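Local coordinates for dihydrodipicolinate synthase (Aquifex aeolicus, PDB 2EHH) that catalyses the condensation of pyruvate with aspartate beta-semialdehyde to 4-hydroxy-tetrahydrodipicolinate, a step of lysine biosynthesis, through a Schiff base between enzyme and substrate, at the interface of chains A and B and the interface of chains A and C. Numbering follows the deposited sequence. Chains: chain A/B/C, Dihydrodipicolinate synthase.

Contact 1: the interface of chains A and B. Residues chain A 168, 170-172, 174-175; chain B 189-190, 234, 237, 241.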
# COMPACT_ATOMS: atom_id res chain seq x y z
N ASP A 168 -5.16 0.56 15.99
CA ASP A 168 -4.06 0.08 16.80
C ASP A 168 -3.12 1.22 17.18
O ASP A 168 -2.52 1.21 18.26
CB ASP A 168 -3.27 -0.98 16.05
CG ASP A 168 -3.19 -2.27 16.79
OD1 ASP A 168 -2.62 -2.28 17.92
OD2 ASP A 168 -3.69 -3.28 16.26
N ILE A 170 -4.09 4.28 17.62
CA ILE A 170 -4.81 5.03 18.65
C ILE A 170 -4.59 4.33 20.00
O ILE A 170 -4.32 4.98 21.01
CB ILE A 170 -6.33 5.10 18.33
CG1 ILE A 170 -6.54 5.74 16.95
CG2 ILE A 170 -7.05 5.89 19.41
CD1 ILE A 170 -5.89 7.11 16.77
N SER A 171 -4.71 3.01 20.02
CA SER A 171 -4.51 2.25 21.25
C SER A 171 -3.12 2.53 21.81
O SER A 171 -2.95 2.77 23.01
CB SER A 171 -4.65 0.74 21.01
OG SER A 171 -6.00 0.37 20.85
N GLU A 172 -2.13 2.49 20.93
CA GLU A 172 -0.75 2.71 21.32
C GLU A 172 -0.55 4.10 21.92
O GLU A 172 0.10 4.24 22.96
CB GLU A 172 0.17 2.52 20.12
CG GLU A 172 1.60 2.19 20.49
CD GLU A 172 1.75 0.81 21.12
OE1 GLU A 172 1.36 -0.20 20.47
OE2 GLU A 172 2.25 0.73 22.26
N VAL A 174 -2.92 6.20 23.24
CA VAL A 174 -3.65 6.29 24.50
C VAL A 174 -2.91 5.58 25.63
O VAL A 174 -2.76 6.12 26.73
CB VAL A 174 -5.06 5.68 24.37
CG1 VAL A 174 -5.73 5.58 25.74
CG2 VAL A 174 -5.91 6.55 23.43
N LYS A 175 -2.42 4.38 25.35
CA LYS A 175 -1.71 3.59 26.35
C LYS A 175 -0.36 4.17 26.76
O LYS A 175 -0.06 4.27 27.94
CB LYS A 175 -1.52 2.15 25.85
CG LYS A 175 -0.77 1.25 26.83
CD LYS A 175 -0.65 -0.16 26.30
CE LYS A 175 0.11 -1.05 27.27
NZ LYS A 175 -0.55 -1.12 28.59
N SER B 189 -6.82 -7.05 18.83
CA SER B 189 -6.64 -5.65 19.20
C SER B 189 -7.72 -4.73 18.63
O SER B 189 -7.80 -3.55 19.00
CB SER B 189 -5.26 -5.16 18.74
OG SER B 189 -5.15 -5.19 17.33
N LEU B 190 -8.57 -5.26 17.76
CA LEU B 190 -9.63 -4.48 17.15
C LEU B 190 -11.01 -4.84 17.66
O LEU B 190 -12.00 -4.23 17.24
CB LEU B 190 -9.59 -4.63 15.63
CG LEU B 190 -8.31 -4.16 14.92
CD1 LEU B 190 -8.51 -4.19 13.41
CD2 LEU B 190 -7.96 -2.75 15.38
N TYR B 234 -6.68 -2.53 27.39
CA TYR B 234 -5.34 -2.02 27.64
C TYR B 234 -4.52 -2.94 28.53
O TYR B 234 -3.29 -2.98 28.43
CB TYR B 234 -5.43 -0.60 28.20
CG TYR B 234 -5.81 0.38 27.10
CD1 TYR B 234 -4.93 0.63 26.04
CD2 TYR B 234 -7.06 0.98 27.07
CE1 TYR B 234 -5.29 1.45 24.98
CE2 TYR B 234 -7.44 1.81 26.00
CZ TYR B 234 -6.55 2.03 24.96
OH TYR B 234 -6.92 2.80 23.88
N HIS B 237 -3.31 -5.51 26.06
CA HIS B 237 -2.60 -5.00 24.89
C HIS B 237 -1.23 -5.62 24.63
O HIS B 237 -0.91 -5.96 23.49
CB HIS B 237 -2.47 -3.48 24.94
CG HIS B 237 -2.16 -2.86 23.61
ND1 HIS B 237 -0.92 -2.36 23.29
CD2 HIS B 237 -2.92 -2.70 22.50
CE1 HIS B 237 -0.93 -1.92 22.05
NE2 HIS B 237 -2.13 -2.12 21.54
N LYS B 241 -0.25 -7.81 21.22
CA LYS B 241 0.88 -7.46 20.35
C LYS B 241 1.94 -8.56 20.21
O LYS B 241 2.38 -8.87 19.11
CB LYS B 241 1.54 -6.16 20.83
CG LYS B 241 2.60 -5.64 19.87
CD LYS B 241 2.91 -4.16 20.10
CE LYS B 241 3.97 -3.95 21.16
NZ LYS B 241 4.22 -2.49 21.37
O HOH W 1 -5.98 -1.61 19.12
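Helix 167-177 of chain A lies against helix 226-242 of chain B, and the ring of B:Tyr234 turns one edge to the backbone of A:Ser171. CG of B:Tyr234 is anti to the carbonyl carbon (chi1 -74°), which brings CD1 to 3.7 Å from CB of A:Lys175. The branched tip of A:Val174 comes over the phenol end, crossing at about a right angle, its CG1 3.7 Å from CZ of B:Tyr234. The A:Lys175 chain runs straight as far as CE, with CD passing obliquely by B:His237, and turns at chi4 (59°) to leave NZ only weakly bonded to the carbonyl O of B:Tyr234. A:Glu172, bent at chi2, brings OE1 to the imidazole edge of B:His237, in the ring plane and 3.3 Å from CE1; the same oxygen forms a long salt bridge to NZ of B:Lys241 (3.8 Å). At the far end, the B:Ser189 hydroxyl OG donates to carboxylate OD2 of A:Asp168 at 2.6 Å, arriving from above the carboxylate plane. An alanine at A:Asp168 would remove this acceptor and would probably loosen the hold on 3-10 helix 188-190. A water links A:Ser171 OG to B:Ser189 O. This patch fastens one flank of a two-fold subunit interface in the homotetramer.

Contact 2: the interface of chains A and B. Residues chain A 167, 171, 193, 195-198; chain B 192-193, 196, 226, 230, 233-234.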
# COMPACT_ATOMS: atom_id res chain seq x y z
N MET A 167 -6.69 1.80 14.11
CA MET A 167 -7.13 1.89 15.50
C MET A 167 -6.02 1.46 16.45
O MET A 167 -5.94 1.93 17.58
CB MET A 167 -8.37 1.02 15.75
CG MET A 167 -9.59 1.46 14.95
SD MET A 167 -10.11 3.16 15.31
CE MET A 167 -9.28 4.05 13.96
N SER A 171 -4.71 3.01 20.02
CA SER A 171 -4.51 2.25 21.25
C SER A 171 -3.12 2.53 21.81
O SER A 171 -2.95 2.77 23.01
CB SER A 171 -4.65 0.74 21.01
OG SER A 171 -6.00 0.37 20.85
N PRO A 193 -15.50 4.69 16.94
CA PRO A 193 -14.53 3.68 17.39
C PRO A 193 -13.32 4.28 18.12
O PRO A 193 -12.80 3.69 19.07
CB PRO A 193 -14.15 2.94 16.10
CG PRO A 193 -14.42 3.96 15.00
CD PRO A 193 -15.70 4.61 15.48
N MET A 195 -13.28 7.03 19.96
CA MET A 195 -13.67 7.46 21.30
C MET A 195 -13.94 6.26 22.20
O MET A 195 -13.74 6.32 23.42
CB MET A 195 -14.87 8.40 21.23
CG MET A 195 -14.49 9.77 20.67
SD MET A 195 -15.81 10.98 20.66
CE MET A 195 -15.79 11.50 22.40
N ALA A 196 -14.36 5.15 21.61
CA ALA A 196 -14.60 3.94 22.40
C ALA A 196 -13.26 3.49 22.99
O ALA A 196 -13.20 2.86 24.04
CB ALA A 196 -15.20 2.84 21.52
N LEU A 197 -12.17 3.85 22.30
CA LEU A 197 -10.82 3.51 22.74
C LEU A 197 -10.17 4.56 23.64
O LEU A 197 -9.08 4.35 24.15
CB LEU A 197 -9.92 3.27 21.52
CG LEU A 197 -10.05 1.91 20.82
CD1 LEU A 197 -9.36 1.97 19.45
CD2 LEU A 197 -9.43 0.83 21.68
N GLY A 198 -10.83 5.70 23.81
CA GLY A 198 -10.26 6.73 24.67
C GLY A 198 -10.03 8.11 24.07
O GLY A 198 -9.55 9.01 24.77
N LEU B 192 -12.49 -4.34 20.61
CA LEU B 192 -13.18 -3.24 21.28
C LEU B 192 -13.80 -2.25 20.29
O LEU B 192 -15.02 -2.03 20.32
CB LEU B 192 -12.22 -2.53 22.25
CG LEU B 192 -12.88 -1.55 23.23
CD1 LEU B 192 -11.99 -1.35 24.46
CD2 LEU B 192 -13.13 -0.22 22.53
N PRO B 193 -13.00 -1.65 19.40
CA PRO B 193 -13.63 -0.70 18.46
C PRO B 193 -14.68 -1.32 17.54
O PRO B 193 -15.67 -0.67 17.22
CB PRO B 193 -12.44 -0.11 17.70
CG PRO B 193 -11.36 -1.17 17.83
CD PRO B 193 -11.54 -1.63 19.25
N ALA B 196 -17.87 -1.72 19.41
CA ALA B 196 -18.44 -0.41 19.69
C ALA B 196 -19.29 -0.01 18.49
O ALA B 196 -20.27 0.73 18.62
CB ALA B 196 -17.33 0.61 19.93
N PHE B 226 -18.04 0.19 28.02
CA PHE B 226 -16.75 0.38 27.38
C PHE B 226 -15.66 0.93 28.28
O PHE B 226 -14.48 0.94 27.92
CB PHE B 226 -16.93 1.20 26.11
CG PHE B 226 -17.49 0.39 24.98
CD1 PHE B 226 -16.65 -0.41 24.21
CD2 PHE B 226 -18.86 0.35 24.76
CE1 PHE B 226 -17.18 -1.26 23.23
CE2 PHE B 226 -19.40 -0.49 23.78
CZ PHE B 226 -18.55 -1.30 23.02
N ARG B 230 -12.38 -1.00 28.03
CA ARG B 230 -11.08 -0.35 27.85
C ARG B 230 -10.07 -0.82 28.87
O ARG B 230 -8.90 -1.00 28.55
CB ARG B 230 -11.21 1.18 27.94
CG ARG B 230 -11.73 1.86 26.68
CD ARG B 230 -11.50 3.37 26.73
NE ARG B 230 -12.30 4.02 27.77
CZ ARG B 230 -13.61 4.26 27.68
NH1 ARG B 230 -14.28 3.90 26.59
NH2 ARG B 230 -14.24 4.87 28.67
N HIS B 233 -8.99 -4.23 27.68
CA HIS B 233 -8.29 -4.05 26.41
C HIS B 233 -6.85 -3.61 26.63
O HIS B 233 -5.91 -4.23 26.14
CB HIS B 233 -9.03 -3.00 25.58
CG HIS B 233 -8.30 -2.58 24.34
ND1 HIS B 233 -8.29 -3.34 23.18
CD2 HIS B 233 -7.58 -1.46 24.06
CE1 HIS B 233 -7.59 -2.71 22.25
NE2 HIS B 233 -7.15 -1.57 22.76
N TYR B 234 -6.68 -2.53 27.39
CA TYR B 234 -5.34 -2.02 27.64
C TYR B 234 -4.52 -2.94 28.53
O TYR B 234 -3.29 -2.98 28.43
CB TYR B 234 -5.43 -0.60 28.20
CG TYR B 234 -5.81 0.38 27.10
CD1 TYR B 234 -4.93 0.63 26.04
CD2 TYR B 234 -7.06 0.98 27.07
CE1 TYR B 234 -5.29 1.45 24.98
CE2 TYR B 234 -7.44 1.81 26.00
CZ TYR B 234 -6.55 2.03 24.96
OH TYR B 234 -6.92 2.80 23.88
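Two alanine methyls meet tip to tip at the apolar centre, CB of A:Ala196 and CB of B:Ala196 being 3.5 Å apart, tighter than usual packing. In this DapA-family lyase the helix 191-196 of each subunit thus faces its symmetry mate, and CB of A:Pro193 likewise touches CB of B:Pro193 at 3.8 Å. The A:Leu197 side chain, CG anti to its carbonyl carbon (chi1 -78°), reaches into chain B: CD1 lies by the B:Pro193 ring, while CD2 meets B:Leu192 CD2 as the two leucines slide past each other in opposite directions. The same CD2 methyl packs against the imidazole of B:His233, 3.8 Å from its CD2, the two side chains crossing at about a right angle. Around these groups the contacts become polar. NE2 of B:His233 shares a hydrogen bond of 3.0 Å with OG of A:Ser171, with the donor undecided. CD2 of B:His233 also lies over the centre of the B:Tyr234 ring, covering one face. The phenol OH of B:Tyr234 donates in the carbonyl plane, along a lone pair, to O of A:Leu197 at 2.7 Å. Farther out, B:Arg230 bends at chi3 (-67°) so that NH1 gives a nearly straight bond (164° at the hydrogen, 3.0 Å) to O of A:Ala196; the acceptor lies in the guanidinium plane, but the donor stands above the carbonyl plane. The carbonyl O of B:Phe226 lies over one guanidinium face, toward its rim.

Contact 3: the interface of chains A and C. Residues chain A 105-106, 135-139; chain C 105-106, 108, 135-139.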
# COMPACT_ATOMS: atom_id res chain seq x y z
N TYR A 105 4.76 17.92 5.52
CA TYR A 105 4.40 17.19 4.31
C TYR A 105 5.46 17.36 3.22
O TYR A 105 6.25 18.30 3.25
CB TYR A 105 3.06 17.70 3.76
CG TYR A 105 2.98 19.21 3.71
CD1 TYR A 105 2.32 19.93 4.70
CD2 TYR A 105 3.63 19.93 2.70
CE1 TYR A 105 2.30 21.31 4.70
CE2 TYR A 105 3.62 21.32 2.69
CZ TYR A 105 2.95 22.00 3.70
OH TYR A 105 2.93 23.36 3.73
N TYR A 106 5.47 16.42 2.27
CA TYR A 106 6.36 16.46 1.12
C TYR A 106 7.87 16.23 1.29
O TYR A 106 8.45 15.44 0.54
CB TYR A 106 6.14 17.77 0.36
CG TYR A 106 6.89 17.87 -0.94
CD1 TYR A 106 6.46 17.18 -2.08
CD2 TYR A 106 8.03 18.67 -1.05
CE1 TYR A 106 7.15 17.29 -3.29
CE2 TYR A 106 8.72 18.78 -2.26
CZ TYR A 106 8.27 18.09 -3.37
OH TYR A 106 8.93 18.23 -4.57
N PRO A 135 -0.93 10.91 7.35
CA PRO A 135 -0.04 10.27 6.37
C PRO A 135 -0.57 10.27 4.93
O PRO A 135 0.21 10.40 3.99
CB PRO A 135 0.12 8.86 6.93
CG PRO A 135 0.02 9.07 8.40
CD PRO A 135 -1.13 10.04 8.52
N SER A 136 -1.89 10.15 4.77
CA SER A 136 -2.48 10.12 3.43
C SER A 136 -2.26 11.42 2.67
O SER A 136 -2.44 11.46 1.45
CB SER A 136 -3.98 9.82 3.51
OG SER A 136 -4.69 10.87 4.15
N ARG A 137 -1.88 12.47 3.38
CA ARG A 137 -1.63 13.77 2.75
C ARG A 137 -0.17 14.20 2.86
O ARG A 137 0.41 14.72 1.90
CB ARG A 137 -2.50 14.86 3.37
CG ARG A 137 -3.97 14.81 2.95
CD ARG A 137 -4.76 15.91 3.65
NE ARG A 137 -6.16 15.93 3.24
CZ ARG A 137 -6.61 16.46 2.10
NH1 ARG A 137 -5.76 17.04 1.26
NH2 ARG A 137 -7.90 16.42 1.82
N THR A 138 0.43 13.97 4.03
CA THR A 138 1.82 14.37 4.27
C THR A 138 2.84 13.41 3.69
O THR A 138 4.00 13.79 3.46
CB THR A 138 2.10 14.49 5.78
OG1 THR A 138 2.00 13.19 6.38
CG2 THR A 138 1.09 15.42 6.45
N CYS A 139 2.42 12.17 3.48
CA CYS A 139 3.27 11.13 2.94
C CYS A 139 4.41 10.72 3.88
O CYS A 139 5.47 10.25 3.46
CB CYS A 139 3.76 11.56 1.54
SG CYS A 139 2.85 10.69 0.22
N TYR C 105 1.41 19.03 -3.97
CA TYR C 105 1.52 18.12 -2.83
C TYR C 105 0.55 18.50 -1.72
O TYR C 105 0.07 19.64 -1.66
CB TYR C 105 2.94 18.15 -2.26
CG TYR C 105 3.51 19.55 -2.14
CD1 TYR C 105 4.34 20.06 -3.12
CD2 TYR C 105 3.18 20.37 -1.06
CE1 TYR C 105 4.85 21.36 -3.04
CE2 TYR C 105 3.68 21.68 -0.97
CZ TYR C 105 4.51 22.16 -1.96
OH TYR C 105 5.01 23.45 -1.89
N TYR C 106 0.26 17.54 -0.86
CA TYR C 106 -0.60 17.72 0.31
C TYR C 106 -2.10 18.00 0.12
O TYR C 106 -2.90 17.37 0.81
CB TYR C 106 0.02 18.80 1.21
CG TYR C 106 -0.70 19.01 2.52
CD1 TYR C 106 -0.77 18.00 3.48
CD2 TYR C 106 -1.29 20.24 2.82
CE1 TYR C 106 -1.42 18.20 4.70
CE2 TYR C 106 -1.95 20.45 4.03
CZ TYR C 106 -2.00 19.43 4.97
OH TYR C 106 -2.64 19.64 6.17
N LYS C 108 -3.95 17.27 -2.44
CA LYS C 108 -4.52 16.26 -3.34
C LYS C 108 -5.63 16.73 -4.30
O LYS C 108 -6.78 16.31 -4.19
CB LYS C 108 -5.04 15.07 -2.52
CG LYS C 108 -3.97 14.40 -1.67
CD LYS C 108 -4.52 13.25 -0.82
CE LYS C 108 -4.89 12.05 -1.66
NZ LYS C 108 -5.20 10.87 -0.81
N PRO C 135 4.57 10.67 -6.54
CA PRO C 135 3.49 10.28 -5.62
C PRO C 135 3.95 9.96 -4.20
O PRO C 135 3.20 10.19 -3.25
CB PRO C 135 2.87 9.06 -6.30
CG PRO C 135 3.14 9.31 -7.75
CD PRO C 135 4.56 9.81 -7.73
N SER C 136 5.15 9.42 -4.05
CA SER C 136 5.66 9.06 -2.73
C SER C 136 5.86 10.29 -1.84
O SER C 136 5.95 10.17 -0.62
CB SER C 136 6.99 8.30 -2.86
OG SER C 136 7.99 9.12 -3.44
N ARG C 137 5.91 11.47 -2.45
CA ARG C 137 6.08 12.72 -1.71
C ARG C 137 4.84 13.62 -1.77
O ARG C 137 4.46 14.24 -0.77
CB ARG C 137 7.27 13.52 -2.24
CG ARG C 137 8.65 12.97 -1.90
CD ARG C 137 9.74 13.89 -2.47
NE ARG C 137 11.09 13.46 -2.13
CZ ARG C 137 11.68 13.68 -0.96
NH1 ARG C 137 11.04 14.35 -0.01
NH2 ARG C 137 12.92 13.23 -0.74
N THR C 138 4.21 13.69 -2.94
CA THR C 138 3.04 14.55 -3.14
C THR C 138 1.76 13.90 -2.64
O THR C 138 0.77 14.59 -2.34
CB THR C 138 2.85 14.90 -4.63
OG1 THR C 138 2.52 13.71 -5.36
CG2 THR C 138 4.13 15.51 -5.20
N CYS C 139 1.77 12.58 -2.55
CA CYS C 139 0.63 11.83 -2.09
C CYS C 139 -0.58 11.93 -3.03
O CYS C 139 -1.74 11.85 -2.62
CB CYS C 139 0.31 12.26 -0.64
SG CYS C 139 0.86 11.00 0.57
O HOH W 2 2.61 15.84 0.56
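A disulfide joins the subunits at this two-fold A–C interface of the homotetramer, SG of A:Cys139 to SG of C:Cys139 at 2.0 Å, each sulfur carried just past the end of helix 135-138. Beside it tyrosines interleave across the axis. In this family the relay tyrosine, here A:Tyr106 and C:Tyr106, is known to reach across to the partner's active site. The ring of A:Tyr105 stacks on that of C:Tyr106, centroids 4.5 Å apart and planes 20° from parallel, with A:Tyr105 CD1 over the centre of the C:Tyr106 ring. On the other side C:Tyr105 covers one face of A:Tyr106, its CD1 offset toward the rim. The side chains of A:Tyr105 and C:Tyr105 cross obliquely near the axis, CE2 to CE2 at 3.7 Å. Both hold CG in the crowded position between backbone N and carbonyl carbon (chi1 47° in A:Tyr105), whereas A:Tyr106 and C:Tyr106 have CG anti to the backbone N. Further out, the arginines are likely to steady the backbone behind these rings. A:Arg137 is extended from CG to NE and sends NH1 to O of C:Tyr106 at 2.9 Å, in the carbonyl plane and along a lone pair; C:Arg137 repeats this with O of A:Tyr106. CB of A:Arg137 also presses on C:Tyr106 CD1 (3.6 Å), so the same residue supports ring and carbonyl together. Water 2 bridges the carbonyl O of A:Arg137 and the carbonyl O of C:Arg137, 2.8 Å from each.

Contact 1 and contact 2 are neighbouring parts of one A–B interface, their C-alpha centres about 8 Å apart. They share A:Ser171 and B:Tyr234 and draw on helices 167-177 and 226-242, so a shift of either helix would be likely to disturb both. Contact 3 belongs to the separate A–C interface, with its centre about 26 Å from that of contact 1 and 29 Å from that of contact 2. Chain A therefore uses different surfaces for two partners, as a dimer of dimers requires. Contact 3 is nearer the catalytic tyrosine, its centre about 11 Å from C:Tyr132, and contains the predicted proton-relay tyrosines.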